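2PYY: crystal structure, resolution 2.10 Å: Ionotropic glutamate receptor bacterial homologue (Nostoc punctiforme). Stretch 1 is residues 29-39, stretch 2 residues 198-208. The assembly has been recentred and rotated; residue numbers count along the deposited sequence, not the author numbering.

Stretch 1 29-39: DLWRSIATQIG
Stretch 2 198-208: KPINQALLNLK

Two helices that meet far from parallel can pack closely where a small residue marks their crossing, and this bacterial glutamate receptor homologue gives a clear example. Helix 29-38 and helix 198-208, both with regular alpha-helical backbones, run with their N-to-C directions 109° apart and their axes 9.1 Å apart at closest approach. The register is set by I34 and A203, whose CA atoms lie 5.5 Å apart, and the contact buries 527 Å² in all.

D29 faces no partner across the interface; its OD1 forms a salt bridge with R32 NH1 (2.8 Å) one turn on. L30 (t, p) starts sideways, but its end comes nearer, bringing CD1 within 3.9 Å of L204 CD1, on a leucine with the same t, p rotamer. W31 (chi1 t, chi2 -110°) has its CB pointing away, yet its long side chain returns to the contact, where I200 CD1 meets the ring edge 3.7 Å from CZ3. S33 points toward the partner, with its CB 3.7 Å from L207 CD1.

I34 (m, t) is the central knob, sitting among I200, A203, L204 and L207. Its CG2 lies 3.7 Å from A203 CB, a methyl that leaves room for the close backbones, and its CG1 lies 3.6 Å from L207 CD1. L207 (m, t) reciprocates, fitting among L30, S33, I34 and Q37.

A35 points away, and T36 is out of reach. Q37 (t, t), exposed, points toward the partner, and its amide end lies over L207. I38 (m, t) closes the apolar patch, with CG1 3.8 Å from A203 CB and CD1 4.0 Å from I200 CG1. The helix ends at I38, and G39 follows with positive phi (92°), which suits glycine because a CB would jam against the preceding carbonyl O.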

ATOM      1  N   ASP B  29     -18.368  -9.413  11.592  1.00 14.13           N
ATOM      2  CA  ASP B  29     -18.311 -10.446  12.646  1.00 15.64           C
ATOM      3  C   ASP B  29     -17.014 -10.406  13.449  1.00 15.84           C
ATOM      4  O   ASP B  29     -17.012 -10.586  14.670  1.00 15.20           O
ATOM      5  CB  ASP B  29     -18.466 -11.857  12.059  1.00 17.23           C
ATOM      6  CG  ASP B  29     -19.846 -12.094  11.475  1.00 18.99           C
ATOM      7  OD1 ASP B  29     -20.773 -11.332  11.818  1.00 21.32           O
ATOM      8  OD2 ASP B  29     -20.002 -13.046  10.688  1.00 20.45           O
ATOM      9  N   LEU B  30     -15.901 -10.179  12.760  1.00 14.32           N
ATOM     10  CA  LEU B  30     -14.617 -10.118  13.451  1.00 13.96           C
ATOM     11  C   LEU B  30     -14.583  -8.935  14.421  1.00 13.96           C
ATOM     12  O   LEU B  30     -14.185  -9.085  15.574  1.00 13.37           O
ATOM     13  CB  LEU B  30     -13.463 -10.006  12.448  1.00 15.25           C
ATOM     14  CG  LEU B  30     -12.064 -10.017  13.062  1.00 15.82           C
ATOM     15  CD1 LEU B  30     -11.839 -11.340  13.759  1.00 13.67           C
ATOM     16  CD2 LEU B  30     -11.020  -9.800  11.978  1.00 15.12           C
ATOM     17  N   TRP B  31     -14.989  -7.754  13.968  1.00 13.38           N
ATOM     18  CA  TRP B  31     -14.973  -6.611  14.868  1.00 13.48           C
ATOM     19  C   TRP B  31     -15.897  -6.831  16.083  1.00 12.69           C
ATOM     20  O   TRP B  31     -15.533  -6.514  17.211  1.00 12.84           O
ATOM     21  CB  TRP B  31     -15.380  -5.335  14.133  1.00 13.09           C
ATOM     22  CG  TRP B  31     -15.553  -4.202  15.079  1.00 12.04           C
ATOM     23  CD1 TRP B  31     -16.728  -3.606  15.439  1.00 13.94           C
ATOM     24  CD2 TRP B  31     -14.534  -3.610  15.891  1.00 12.03           C
ATOM     25  NE1 TRP B  31     -16.505  -2.684  16.429  1.00 13.88           N
ATOM     26  CE2 TRP B  31     -15.166  -2.661  16.718  1.00 11.17           C
ATOM     27  CE3 TRP B  31     -13.145  -3.781  15.992  1.00 11.09           C
ATOM     28  CZ2 TRP B  31     -14.465  -1.899  17.651  1.00 11.93           C
ATOM     29  CZ3 TRP B  31     -12.445  -3.016  16.927  1.00 11.10           C
ATOM     30  CH2 TRP B  31     -13.111  -2.082  17.735  1.00  8.81           C
ATOM     31  N   ARG B  32     -17.089  -7.364  15.846  1.00 16.51           N
ATOM     32  CA  ARG B  32     -18.030  -7.617  16.934  1.00 19.12           C
ATOM     33  C   ARG B  32     -17.399  -8.507  18.005  1.00 19.88           C
ATOM     34  O   ARG B  32     -17.557  -8.250  19.190  1.00 19.40           O
ATOM     35  CB  ARG B  32     -19.296  -8.280  16.394  1.00 21.54           C
ATOM     36  CG  ARG B  32     -20.349  -8.594  17.451  1.00 26.11           C
ATOM     37  CD  ARG B  32     -21.412  -9.550  16.920  1.00 30.54           C
ATOM     38  NE  ARG B  32     -22.213  -8.954  15.841  1.00 32.61           N
ATOM     39  CZ  ARG B  32     -22.338  -9.485  14.627  1.00 32.30           C
ATOM     40  NH1 ARG B  32     -21.711 -10.620  14.338  1.00 30.94           N
ATOM     41  NH2 ARG B  32     -23.099  -8.890  13.716  1.00 30.15           N
ATOM     42  N   SER B  33     -16.669  -9.544  17.590  1.00 19.62           N
ATOM     43  CA  SER B  33     -16.023 -10.452  18.544  1.00 20.32           C
ATOM     44  C   SER B  33     -14.925  -9.759  19.329  1.00 20.23           C
ATOM     45  O   SER B  33     -14.791  -9.936  20.541  1.00 18.40           O
ATOM     46  CB  SER B  33     -15.412 -11.660  17.828  1.00 19.47           C
ATOM     47  OG  SER B  33     -16.371 -12.329  17.041  1.00 23.31           O
ATOM     48  N   ILE B  34     -14.123  -8.984  18.611  1.00 20.05           N
ATOM     49  CA  ILE B  34     -13.025  -8.249  19.214  1.00 19.12           C
ATOM     50  C   ILE B  34     -13.585  -7.277  20.246  1.00 19.09           C
ATOM     51  O   ILE B  34     -13.070  -7.169  21.351  1.00 19.26           O
ATOM     52  CB  ILE B  34     -12.254  -7.458  18.141  1.00 17.93           C
ATOM     53  CG1 ILE B  34     -11.607  -8.423  17.145  1.00 18.18           C
ATOM     54  CG2 ILE B  34     -11.230  -6.565  18.793  1.00 17.14           C
ATOM     55  CD1 ILE B  34     -10.914  -7.729  15.984  1.00 18.97           C
ATOM     56  N   ALA B  35     -14.656  -6.585  19.873  1.00 19.62           N
ATOM     57  CA  ALA B  35     -15.294  -5.607  20.747  1.00 19.42           C
ATOM     58  C   ALA B  35     -15.961  -6.260  21.951  1.00 18.51           C
ATOM     59  O   ALA B  35     -15.860  -5.767  23.071  1.00 18.43           O
ATOM     60  CB  ALA B  35     -16.315  -4.805  19.963  1.00 18.17           C
ATOM     61  N   THR B  36     -16.657  -7.361  21.720  1.00 19.27           N
ATOM     62  CA  THR B  36     -17.326  -8.041  22.813  1.00 21.01           C
ATOM     63  C   THR B  36     -16.284  -8.568  23.803  1.00 22.96           C
ATOM     64  O   THR B  36     -16.467  -8.480  25.018  1.00 21.88           O
ATOM     65  CB  THR B  36     -18.211  -9.170  22.286  1.00 21.00           C
ATOM     66  OG1 THR B  36     -17.454  -9.979  21.393  1.00 29.77           O
ATOM     67  CG2 THR B  36     -19.405  -8.603  21.536  1.00 19.25           C
ATOM     68  N   GLN B  37     -15.169  -9.070  23.288  1.00 23.89           N
ATOM     69  CA  GLN B  37     -14.126  -9.597  24.150  1.00 26.21           C
ATOM     70  C   GLN B  37     -13.402  -8.517  24.959  1.00 26.27           C
ATOM     71  O   GLN B  37     -12.928  -8.785  26.060  1.00 27.11           O
ATOM     72  CB  GLN B  37     -13.109 -10.367  23.327  1.00 28.78           C
ATOM     73  CG  GLN B  37     -12.211 -11.217  24.176  1.00 34.14           C
ATOM     74  CD  GLN B  37     -10.955 -11.607  23.453  1.00 36.76           C
ATOM     75  OE1 GLN B  37     -11.007 -12.059  22.307  1.00 39.55           O
ATOM     76  NE2 GLN B  37      -9.809 -11.439  24.113  1.00 36.82           N
ATOM     77  N   ILE B  38     -13.304  -7.308  24.407  1.00 27.99           N
ATOM     78  CA  ILE B  38     -12.640  -6.183  25.078  1.00 25.93           C
ATOM     79  C   ILE B  38     -13.575  -5.481  26.068  1.00 26.33           C
ATOM     80  O   ILE B  38     -13.120  -4.794  26.983  1.00 27.13           O
ATOM     81  CB  ILE B  38     -12.139  -5.129  24.041  1.00 26.94           C
ATOM     82  CG1 ILE B  38     -11.054  -5.739  23.150  1.00 26.20           C
ATOM     83  CG2 ILE B  38     -11.581  -3.903  24.753  1.00 25.66           C
ATOM     84  CD1 ILE B  38     -10.641  -4.855  21.984  1.00 25.07           C
ATOM     85  N   GLY B  39     -14.881  -5.646  25.881  1.00 25.69           N
ATOM     86  CA  GLY B  39     -15.839  -5.014  26.767  1.00 26.41           C
ATOM     87  C   GLY B  39     -16.237  -3.667  26.211  1.00 27.29           C
ATOM     88  O   GLY B  39     -16.792  -2.820  26.903  1.00 27.63           O
ATOM     89  N   LYS B 198      -3.342  -1.833  21.125  1.00 19.74           N
ATOM     90  CA  LYS B 198      -2.897  -3.032  21.840  1.00 21.65           C
ATOM     91  C   LYS B 198      -4.032  -3.960  22.302  1.00 20.76           C
ATOM     92  O   LYS B 198      -3.958  -5.171  22.120  1.00 23.31           O
ATOM     93  CB  LYS B 198      -1.978  -2.636  23.010  1.00 22.86           C
ATOM     94  CG  LYS B 198      -0.678  -1.969  22.543  1.00 24.85           C
ATOM     95  CD  LYS B 198       0.245  -1.567  23.702  1.00 27.96           C
ATOM     96  CE  LYS B 198       0.624  -2.779  24.564  1.00 31.07           C
ATOM     97  NZ  LYS B 198       1.225  -3.873  23.729  1.00 28.02           N
ATOM     98  N   PRO B 199      -5.103  -3.415  22.895  1.00 20.52           N
ATOM     99  CA  PRO B 199      -6.173  -4.326  23.315  1.00 19.22           C
ATOM    100  C   PRO B 199      -6.838  -5.023  22.123  1.00 16.95           C
ATOM    101  O   PRO B 199      -7.345  -6.141  22.247  1.00 14.38           O
ATOM    102  CB  PRO B 199      -7.136  -3.412  24.079  1.00 19.63           C
ATOM    103  CG  PRO B 199      -6.923  -2.097  23.448  1.00 20.49           C
ATOM    104  CD  PRO B 199      -5.412  -2.036  23.296  1.00 20.82           C
ATOM    105  N   ILE B 200      -6.840  -4.366  20.969  1.00 16.52           N
ATOM    106  CA  ILE B 200      -7.426  -4.973  19.785  1.00 16.19           C
ATOM    107  C   ILE B 200      -6.513  -6.104  19.343  1.00 15.56           C
ATOM    108  O   ILE B 200      -6.976  -7.195  19.024  1.00 17.24           O
ATOM    109  CB  ILE B 200      -7.585  -3.934  18.626  1.00 15.68           C
ATOM    110  CG1 ILE B 200      -8.770  -3.020  18.916  1.00 13.34           C
ATOM    111  CG2 ILE B 200      -7.805  -4.646  17.293  1.00 15.37           C
ATOM    112  CD1 ILE B 200      -9.036  -1.977  17.833  1.00 13.51           C
ATOM    113  N   ASN B 201      -5.209  -5.852  19.344  1.00 15.96           N
ATOM    114  CA  ASN B 201      -4.258  -6.882  18.942  1.00 17.25           C
ATOM    115  C   ASN B 201      -4.382  -8.068  19.879  1.00 16.37           C
ATOM    116  O   ASN B 201      -4.427  -9.215  19.444  1.00 15.05           O
ATOM    117  CB  ASN B 201      -2.834  -6.329  18.978  1.00 14.59           C
ATOM    118  CG  ASN B 201      -2.567  -5.363  17.856  1.00 16.38           C
ATOM    119  OD1 ASN B 201      -3.369  -5.226  16.940  1.00 14.68           O
ATOM    120  ND2 ASN B 201      -1.419  -4.698  17.906  1.00 15.68           N
ATOM    121  N   GLN B 202      -4.432  -7.772  21.173  1.00 18.98           N
ATOM    122  CA  GLN B 202      -4.557  -8.799  22.202  1.00 20.31           C
ATOM    123  C   GLN B 202      -5.828  -9.621  21.941  1.00 20.61           C
ATOM    124  O   GLN B 202      -5.806 -10.854  21.974  1.00 19.85           O
ATOM    125  CB  GLN B 202      -4.617  -8.117  23.575  1.00 24.58           C
ATOM    126  CG  GLN B 202      -4.812  -9.032  24.765  1.00 28.08           C
ATOM    127  CD  GLN B 202      -3.555  -9.785  25.153  1.00 29.64           C
ATOM    128  OE1 GLN B 202      -2.437  -9.331  24.894  1.00 30.54           O
ATOM    129  NE2 GLN B 202      -3.732 -10.932  25.795  1.00 30.10           N
ATOM    130  N   ALA B 203      -6.937  -8.931  21.678  1.00 18.99           N
ATOM    131  CA  ALA B 203      -8.202  -9.605  21.401  1.00 17.93           C
ATOM    132  C   ALA B 203      -8.105 -10.501  20.165  1.00 17.18           C
ATOM    133  O   ALA B 203      -8.467 -11.675  20.211  1.00 16.72           O
ATOM    134  CB  ALA B 203      -9.336  -8.571  21.213  1.00 17.52           C
ATOM    135  N   LEU B 204      -7.620  -9.938  19.059  1.00 16.95           N
ATOM    136  CA  LEU B 204      -7.475 -10.686  17.808  1.00 18.38           C
ATOM    137  C   LEU B 204      -6.613 -11.935  17.996  1.00 17.88           C
ATOM    138  O   LEU B 204      -6.936 -13.013  17.486  1.00 18.34           O
ATOM    139  CB  LEU B 204      -6.836  -9.804  16.732  1.00 21.05           C
ATOM    140  CG  LEU B 204      -6.699 -10.412  15.333  1.00 23.36           C
ATOM    141  CD1 LEU B 204      -8.081 -10.696  14.766  1.00 25.40           C
ATOM    142  CD2 LEU B 204      -5.946  -9.446  14.404  1.00 26.54           C
ATOM    143  N   LEU B 205      -5.502 -11.776  18.707  1.00 17.22           N
ATOM    144  CA  LEU B 205      -4.604 -12.899  18.959  1.00 18.68           C
ATOM    145  C   LEU B 205      -5.354 -14.004  19.716  1.00 19.22           C
ATOM    146  O   LEU B 205      -5.257 -15.169  19.354  1.00 21.39           O
ATOM    147  CB  LEU B 205      -3.361 -12.431  19.748  1.00 15.10           C
ATOM    148  CG  LEU B 205      -2.397 -11.512  18.977  1.00 14.20           C
ATOM    149  CD1 LEU B 205      -1.340 -10.953  19.911  1.00 12.92           C
ATOM    150  CD2 LEU B 205      -1.764 -12.293  17.829  1.00 14.68           C
ATOM    151  N   ASN B 206      -6.111 -13.649  20.752  1.00 20.53           N
ATOM    152  CA  ASN B 206      -6.844 -14.679  21.483  1.00 22.83           C
ATOM    153  C   ASN B 206      -7.898 -15.332  20.598  1.00 22.80           C
ATOM    154  O   ASN B 206      -8.100 -16.543  20.667  1.00 22.62           O
ATOM    155  CB  ASN B 206      -7.497 -14.109  22.740  1.00 24.19           C
ATOM    156  CG  ASN B 206      -6.474 -13.741  23.805  1.00 27.62           C
ATOM    157  OD1 ASN B 206      -5.446 -14.419  23.960  1.00 29.99           O
ATOM    158  ND2 ASN B 206      -6.751 -12.679  24.552  1.00 25.64           N
ATOM    159  N   LEU B 207      -8.558 -14.530  19.763  1.00 22.11           N
ATOM    160  CA  LEU B 207      -9.574 -15.046  18.854  1.00 24.32           C
ATOM    161  C   LEU B 207      -8.961 -16.070  17.901  1.00 24.16           C
ATOM    162  O   LEU B 207      -9.606 -17.045  17.523  1.00 25.70           O
ATOM    163  CB  LEU B 207     -10.216 -13.903  18.052  1.00 25.17           C
ATOM    164  CG  LEU B 207     -11.179 -12.979  18.803  1.00 26.12           C
ATOM    165  CD1 LEU B 207     -11.727 -11.918  17.851  1.00 24.16           C
ATOM    166  CD2 LEU B 207     -12.333 -13.805  19.382  1.00 26.30           C
ATOM    167  N   LYS B 208      -7.713 -15.852  17.505  1.00 26.12           N
ATOM    168  CA  LYS B 208      -7.048 -16.789  16.618  1.00 27.53           C
ATOM    169  C   LYS B 208      -6.655 -18.039  17.403  1.00 29.67           C
ATOM    170  O   LYS B 208      -6.829 -19.153  16.920  1.00 31.05           O
ATOM    171  CB  LYS B 208      -5.800 -16.153  16.008  1.00 28.31           C
ATOM    172  CG  LYS B 208      -6.081 -15.110  14.922  1.00 30.19           C
ATOM    173  CD  LYS B 208      -4.852 -14.258  14.676  1.00 29.55           C
ATOM    174  CE  LYS B 208      -5.017 -13.352  13.471  1.00 32.49           C
ATOM    175  NZ  LYS B 208      -5.013 -14.110  12.185  1.00 32.16           N
TER